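Local atomic coordinates of sialyltransferase 0160 (PDB entry 4R84), a protein that probably transfers sialic acid from CMP-sialic acid to galactoside acceptors, as a bacterial glycosyltransferase of the GT-B structural group. Residues H229-Y240 / Y288-Y299. Residues are numbered along the deposited sequence; the frame is centred on the assembly and turned at random.
Sequences HISLYDDGSSEY and YDTDYYFLREDY
Tyr240 lays its ring between Leu295 and Tyr299, reaching across to the type I turn Arg296-Tyr299. From CB, the first torsion sets CG anti to the carbonyl carbon (chi1 -67°), which carries the ring over to the other segment and its OH to Asp234 OD2 and Arg296 N. CD2 comes up to Tyr299 CD2 at 3.5 Å, the two rings meeting obliquely. Further along the same edge CE2 approaches Tyr299 CB and, near the ring plane, Arg296 O; along the other edge CE1 lies against Leu295 CG and CD1. At the tip, OH accepts an almost straight bond from Arg296 N (2.8 Å) and gives its own proton to Asp234 OD2, with 2.5 Å between Tyr240 OH and that oxygen. Leu295 N donates to the same Asp234 OD2 at 3.0 Å, from the opposite face of the carboxylate plane, so one oxygen just past strand 225-233 holds Tyr240 of helix 237-246 and the backbone leaving strand 290-294.

Upstream of these bonds, strands 225-233 and 290-294 run parallel as neighbours in the Rossmann-type sheet of a GT-B glycosyltransferase. Their connection contains helices, among them 252-267, and no strand; Gly236 lies near the bound CMP-3-fluoro-sialic acid. Five backbone bonds zip the pair from Ile230 N to Tyr293 O. On one face of the sheet the Tyr233 and Tyr293 rings lie side by side, 16° from parallel but slid apart, with Tyr293 CD2 3.6 Å from Tyr233 CE2. On the other, Leu232 CD1 packs against Tyr292 CE1 (3.7 Å). At the far end a water bridges His229 NE2, Asp289 OD1 and Asp291 OD1, the last also salt-bridged to Lys318.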
loop_
_atom_site.group_PDB
_atom_site.type_symbol
_atom_site.label_atom_id
_atom_site.label_comp_id
_atom_site.label_asym_id
_atom_site.label_seq_id
_atom_site.Cartn_x
_atom_site.Cartn_y
_atom_site.Cartn_z
ATOM N N HIS A 229 -3.281 13.995 4.608
ATOM C CA HIS A 229 -3.272 12.605 5.066
ATOM C C HIS A 229 -1.931 11.923 4.811
ATOM O O HIS A 229 -1.276 12.187 3.809
ATOM C CB HIS A 229 -4.359 11.802 4.369
ATOM C CG HIS A 229 -4.749 10.566 5.113
ATOM N ND1 HIS A 229 -4.166 9.338 4.875
ATOM C CD2 HIS A 229 -5.636 10.374 6.116
ATOM C CE1 HIS A 229 -4.692 8.441 5.687
ATOM N NE2 HIS A 229 -5.585 9.042 6.452
ATOM N N ILE A 230 -1.545 11.015 5.715
ATOM C CA ILE A 230 -0.330 10.225 5.544
ATOM C C ILE A 230 -0.719 8.768 5.750
ATOM O O ILE A 230 -1.377 8.453 6.732
ATOM C CB ILE A 230 0.761 10.626 6.556
ATOM C CG1 ILE A 230 1.094 12.106 6.423
ATOM C CG2 ILE A 230 2.030 9.772 6.371
ATOM C CD1 ILE A 230 2.121 12.598 7.452
ATOM N N SER A 231 -0.380 7.902 4.797
ATOM C CA SER A 231 -0.627 6.457 4.955
ATOM C C SER A 231 0.720 5.767 4.925
ATOM O O SER A 231 1.442 5.874 3.931
ATOM C CB SER A 231 -1.534 5.896 3.854
ATOM O OG SER A 231 -2.854 6.438 3.907
ATOM N N LEU A 232 1.042 5.044 5.999
ATOM C CA LEU A 232 2.327 4.368 6.118
ATOM C C LEU A 232 2.107 2.865 6.103
ATOM O O LEU A 232 1.187 2.369 6.750
ATOM C CB LEU A 232 3.042 4.801 7.405
ATOM C CG LEU A 232 3.245 6.312 7.537
ATOM C CD1 LEU A 232 3.932 6.642 8.849
ATOM C CD2 LEU A 232 4.057 6.886 6.369
ATOM N N TYR A 233 2.919 2.154 5.325
ATOM C CA TYR A 233 2.775 0.707 5.172
ATOM C C TYR A 233 4.045 -0.014 5.584
ATOM O O TYR A 233 5.137 0.342 5.143
ATOM C CB TYR A 233 2.450 0.339 3.717
ATOM C CG TYR A 233 1.200 1.012 3.170
ATOM C CD1 TYR A 233 1.242 2.336 2.729
ATOM C CD2 TYR A 233 -0.006 0.329 3.086
ATOM C CE1 TYR A 233 0.109 2.961 2.215
ATOM C CE2 TYR A 233 -1.161 0.957 2.576
ATOM C CZ TYR A 233 -1.087 2.264 2.155
ATOM O OH TYR A 233 -2.206 2.887 1.656
ATOM N N ASP A 234 3.914 -1.045 6.410
ATOM C CA ASP A 234 5.050 -1.939 6.652
ATOM C C ASP A 234 5.559 -2.513 5.352
ATOM O O ASP A 234 4.760 -2.842 4.484
ATOM C CB ASP A 234 4.652 -3.119 7.539
ATOM C CG ASP A 234 4.409 -2.731 8.966
ATOM O OD1 ASP A 234 4.960 -1.711 9.423
ATOM O OD2 ASP A 234 3.658 -3.476 9.635
ATOM N N ASP A 235 6.870 -2.680 5.208
ATOM C CA ASP A 235 7.334 -3.370 4.005
ATOM C C ASP A 235 7.603 -4.850 4.238
ATOM O O ASP A 235 7.769 -5.606 3.290
ATOM C CB ASP A 235 8.549 -2.687 3.388
ATOM C CG ASP A 235 9.731 -2.633 4.295
ATOM O OD1 ASP A 235 9.635 -3.085 5.447
ATOM O OD2 ASP A 235 10.775 -2.123 3.828
ATOM N N GLY A 236 7.686 -5.260 5.496
ATOM C CA GLY A 236 7.876 -6.663 5.794
ATOM C C GLY A 236 8.365 -6.937 7.194
ATOM O O GLY A 236 7.959 -6.290 8.141
ATOM N N SER A 237 9.247 -7.916 7.322
ATOM C CA SER A 237 9.676 -8.345 8.641
ATOM C C SER A 237 10.498 -7.288 9.371
ATOM O O SER A 237 10.545 -7.281 10.595
ATOM C CB SER A 237 10.462 -9.651 8.514
ATOM O OG SER A 237 11.562 -9.479 7.646
ATOM N N SER A 238 11.120 -6.379 8.624
ATOM C CA SER A 238 12.068 -5.441 9.215
ATOM C C SER A 238 11.437 -4.550 10.296
ATOM O O SER A 238 12.066 -4.317 11.323
ATOM C CB SER A 238 12.713 -4.588 8.117
ATOM O OG SER A 238 12.542 -3.204 8.355
ATOM N N GLU A 239 10.199 -4.100 10.093
ATOM C CA GLU A 239 9.516 -3.285 11.098
ATOM C C GLU A 239 9.294 -4.066 12.389
ATOM O O GLU A 239 9.255 -3.485 13.464
ATOM C CB GLU A 239 8.170 -2.765 10.581
ATOM C CG GLU A 239 8.275 -1.521 9.684
ATOM C CD GLU A 239 8.371 -1.863 8.199
ATOM O OE1 GLU A 239 8.519 -3.067 7.873
ATOM O OE2 GLU A 239 8.296 -0.929 7.359
ATOM N N TYR A 240 9.116 -5.378 12.275
ATOM C CA TYR A 240 8.821 -6.224 13.436
ATOM C C TYR A 240 10.093 -6.552 14.200
ATOM O O TYR A 240 10.094 -6.537 15.421
ATOM C CB TYR A 240 8.060 -7.492 12.976
ATOM C CG TYR A 240 6.719 -7.026 12.477
ATOM C CD1 TYR A 240 6.587 -6.487 11.196
ATOM C CD2 TYR A 240 5.604 -7.006 13.318
ATOM C CE1 TYR A 240 5.383 -5.968 10.756
ATOM C CE2 TYR A 240 4.391 -6.506 12.877
ATOM C CZ TYR A 240 4.286 -5.983 11.596
ATOM O OH TYR A 240 3.096 -5.456 11.136
ATOM N N TYR A 288 -0.086 14.898 11.982
ATOM C CA TYR A 288 -0.901 14.811 10.779
ATOM C C TYR A 288 -1.880 13.667 10.922
ATOM O O TYR A 288 -1.669 12.767 11.739
ATOM C CB TYR A 288 -0.039 14.573 9.538
ATOM C CG TYR A 288 1.017 15.622 9.325
ATOM C CD1 TYR A 288 0.722 16.807 8.665
ATOM C CD2 TYR A 288 2.316 15.435 9.815
ATOM C CE1 TYR A 288 1.695 17.787 8.488
ATOM C CE2 TYR A 288 3.287 16.393 9.641
ATOM C CZ TYR A 288 2.971 17.571 8.980
ATOM O OH TYR A 288 3.938 18.527 8.811
ATOM N N ASP A 289 -2.943 13.701 10.126
ATOM C CA ASP A 289 -3.878 12.583 10.033
ATOM C C ASP A 289 -3.175 11.402 9.370
ATOM O O ASP A 289 -2.971 11.403 8.161
ATOM C CB ASP A 289 -5.121 12.986 9.242
ATOM C CG ASP A 289 -6.200 11.925 9.272
ATOM O OD1 ASP A 289 -6.040 10.918 9.995
ATOM O OD2 ASP A 289 -7.234 12.121 8.604
ATOM N N THR A 290 -2.844 10.397 10.180
ATOM C CA THR A 290 -1.963 9.308 9.780
ATOM C C THR A 290 -2.558 7.946 10.087
ATOM O O THR A 290 -3.072 7.723 11.181
ATOM C CB THR A 290 -0.600 9.389 10.516
ATOM O OG1 THR A 290 0.013 10.656 10.268
ATOM C CG2 THR A 290 0.347 8.255 10.077
ATOM N N ASP A 291 -2.472 7.044 9.116
ATOM C CA ASP A 291 -2.773 5.635 9.331
ATOM C C ASP A 291 -1.473 4.850 9.240
ATOM O O ASP A 291 -0.713 5.038 8.280
ATOM C CB ASP A 291 -3.755 5.109 8.290
ATOM C CG ASP A 291 -5.112 5.767 8.374
ATOM O OD1 ASP A 291 -5.566 6.076 9.493
ATOM O OD2 ASP A 291 -5.718 5.974 7.304
ATOM N N TYR A 292 -1.230 3.976 10.217
ATOM C CA TYR A 292 -0.116 3.030 10.151
ATOM C C TYR A 292 -0.684 1.673 9.792
ATOM O O TYR A 292 -1.396 1.078 10.605
ATOM C CB TYR A 292 0.621 2.914 11.490
ATOM C CG TYR A 292 1.164 4.191 12.084
ATOM C CD1 TYR A 292 2.428 4.671 11.736
ATOM C CD2 TYR A 292 0.442 4.882 13.039
ATOM C CE1 TYR A 292 2.939 5.825 12.316
ATOM C CE2 TYR A 292 0.939 6.033 13.620
ATOM C CZ TYR A 292 2.183 6.506 13.255
ATOM O OH TYR A 292 2.665 7.667 13.832
ATOM N N TYR A 293 -0.424 1.194 8.577
ATOM C CA TYR A 293 -0.918 -0.114 8.186
ATOM C C TYR A 293 0.111 -1.156 8.565
ATOM O O TYR A 293 1.197 -1.201 7.984
ATOM C CB TYR A 293 -1.217 -0.167 6.690
ATOM C CG TYR A 293 -2.444 0.635 6.367
ATOM C CD1 TYR A 293 -3.708 0.133 6.640
ATOM C CD2 TYR A 293 -2.340 1.920 5.835
ATOM C CE1 TYR A 293 -4.840 0.870 6.367
ATOM C CE2 TYR A 293 -3.477 2.675 5.566
ATOM C CZ TYR A 293 -4.718 2.134 5.838
ATOM O OH TYR A 293 -5.858 2.844 5.585
ATOM N N PHE A 294 -0.256 -1.983 9.541
ATOM C CA PHE A 294 0.588 -3.076 10.013
ATOM C C PHE A 294 0.248 -4.356 9.242
ATOM O O PHE A 294 -0.919 -4.722 9.147
ATOM C CB PHE A 294 0.362 -3.324 11.509
ATOM C CG PHE A 294 1.041 -2.346 12.426
ATOM C CD1 PHE A 294 0.550 -1.053 12.579
ATOM C CD2 PHE A 294 2.120 -2.751 13.213
ATOM C CE1 PHE A 294 1.154 -0.166 13.444
ATOM C CE2 PHE A 294 2.727 -1.870 14.086
ATOM C CZ PHE A 294 2.245 -0.572 14.202
ATOM N N LEU A 295 1.245 -5.051 8.704
ATOM C CA LEU A 295 0.980 -6.378 8.138
ATOM C C LEU A 295 0.483 -7.347 9.223
ATOM O O LEU A 295 -0.329 -8.230 8.942
ATOM C CB LEU A 295 2.194 -6.917 7.380
ATOM C CG LEU A 295 3.582 -7.012 7.975
ATOM C CD1 LEU A 295 3.732 -8.319 8.741
ATOM C CD2 LEU A 295 4.565 -6.949 6.834
ATOM N N ARG A 296 0.983 -7.192 10.447
ATOM C CA ARG A 296 0.436 -7.935 11.584
ATOM C C ARG A 296 0.158 -7.005 12.768
ATOM O O ARG A 296 0.977 -6.874 13.681
ATOM C CB ARG A 296 1.390 -9.067 12.003
ATOM C CG ARG A 296 1.417 -10.242 11.046
ATOM C CD ARG A 296 0.107 -11.023 11.065
ATOM N NE ARG A 296 -0.185 -11.597 12.373
ATOM C CZ ARG A 296 0.176 -12.827 12.738
ATOM N NH1 ARG A 296 0.835 -13.596 11.882
ATOM N NH2 ARG A 296 -0.122 -13.284 13.950
ATOM N N GLU A 297 -1.004 -6.349 12.744
ATOM C CA GLU A 297 -1.363 -5.397 13.786
ATOM C C GLU A 297 -1.443 -6.083 15.142
ATOM O O GLU A 297 -1.187 -5.470 16.174
ATOM C CB GLU A 297 -2.694 -4.696 13.476
ATOM C CG GLU A 297 -3.010 -3.598 14.486
ATOM C CD GLU A 297 -4.439 -3.075 14.393
ATOM O OE1 GLU A 297 -5.243 -3.649 13.630
ATOM O OE2 GLU A 297 -4.760 -2.093 15.095
ATOM N N ASP A 298 -1.786 -7.367 15.135
ATOM C CA ASP A 298 -1.926 -8.093 16.388
ATOM C C ASP A 298 -0.599 -8.276 17.126
ATOM O O ASP A 298 -0.608 -8.647 18.294
ATOM C CB ASP A 298 -2.583 -9.454 16.142
ATOM C CG ASP A 298 -1.816 -10.309 15.157
ATOM O OD1 ASP A 298 -1.221 -9.753 14.213
ATOM O OD2 ASP A 298 -1.824 -11.545 15.319
ATOM N N TYR A 299 0.529 -7.973 16.481
ATOM C CA TYR A 299 1.804 -8.015 17.178
ATOM C C TYR A 299 1.751 -7.070 18.376
ATOM O O TYR A 299 2.313 -7.366 19.426
ATOM C CB TYR A 299 2.976 -7.656 16.246
ATOM C CG TYR A 299 4.325 -7.845 16.892
ATOM C CD1 TYR A 299 4.633 -9.036 17.542
ATOM C CD2 TYR A 299 5.310 -6.866 16.825
ATOM C CE1 TYR A 299 5.862 -9.231 18.135
ATOM C CE2 TYR A 299 6.547 -7.057 17.405
ATOM C CZ TYR A 299 6.816 -8.245 18.067
ATOM O OH TYR A 299 8.033 -8.464 18.673
HETATM O O HOH W 1 -6.785 8.521 9.113
HETATM O O HOH W 2 -5.251 5.363 3.356
HETATM O O HOH W 3 2.861 0.793 9.570
#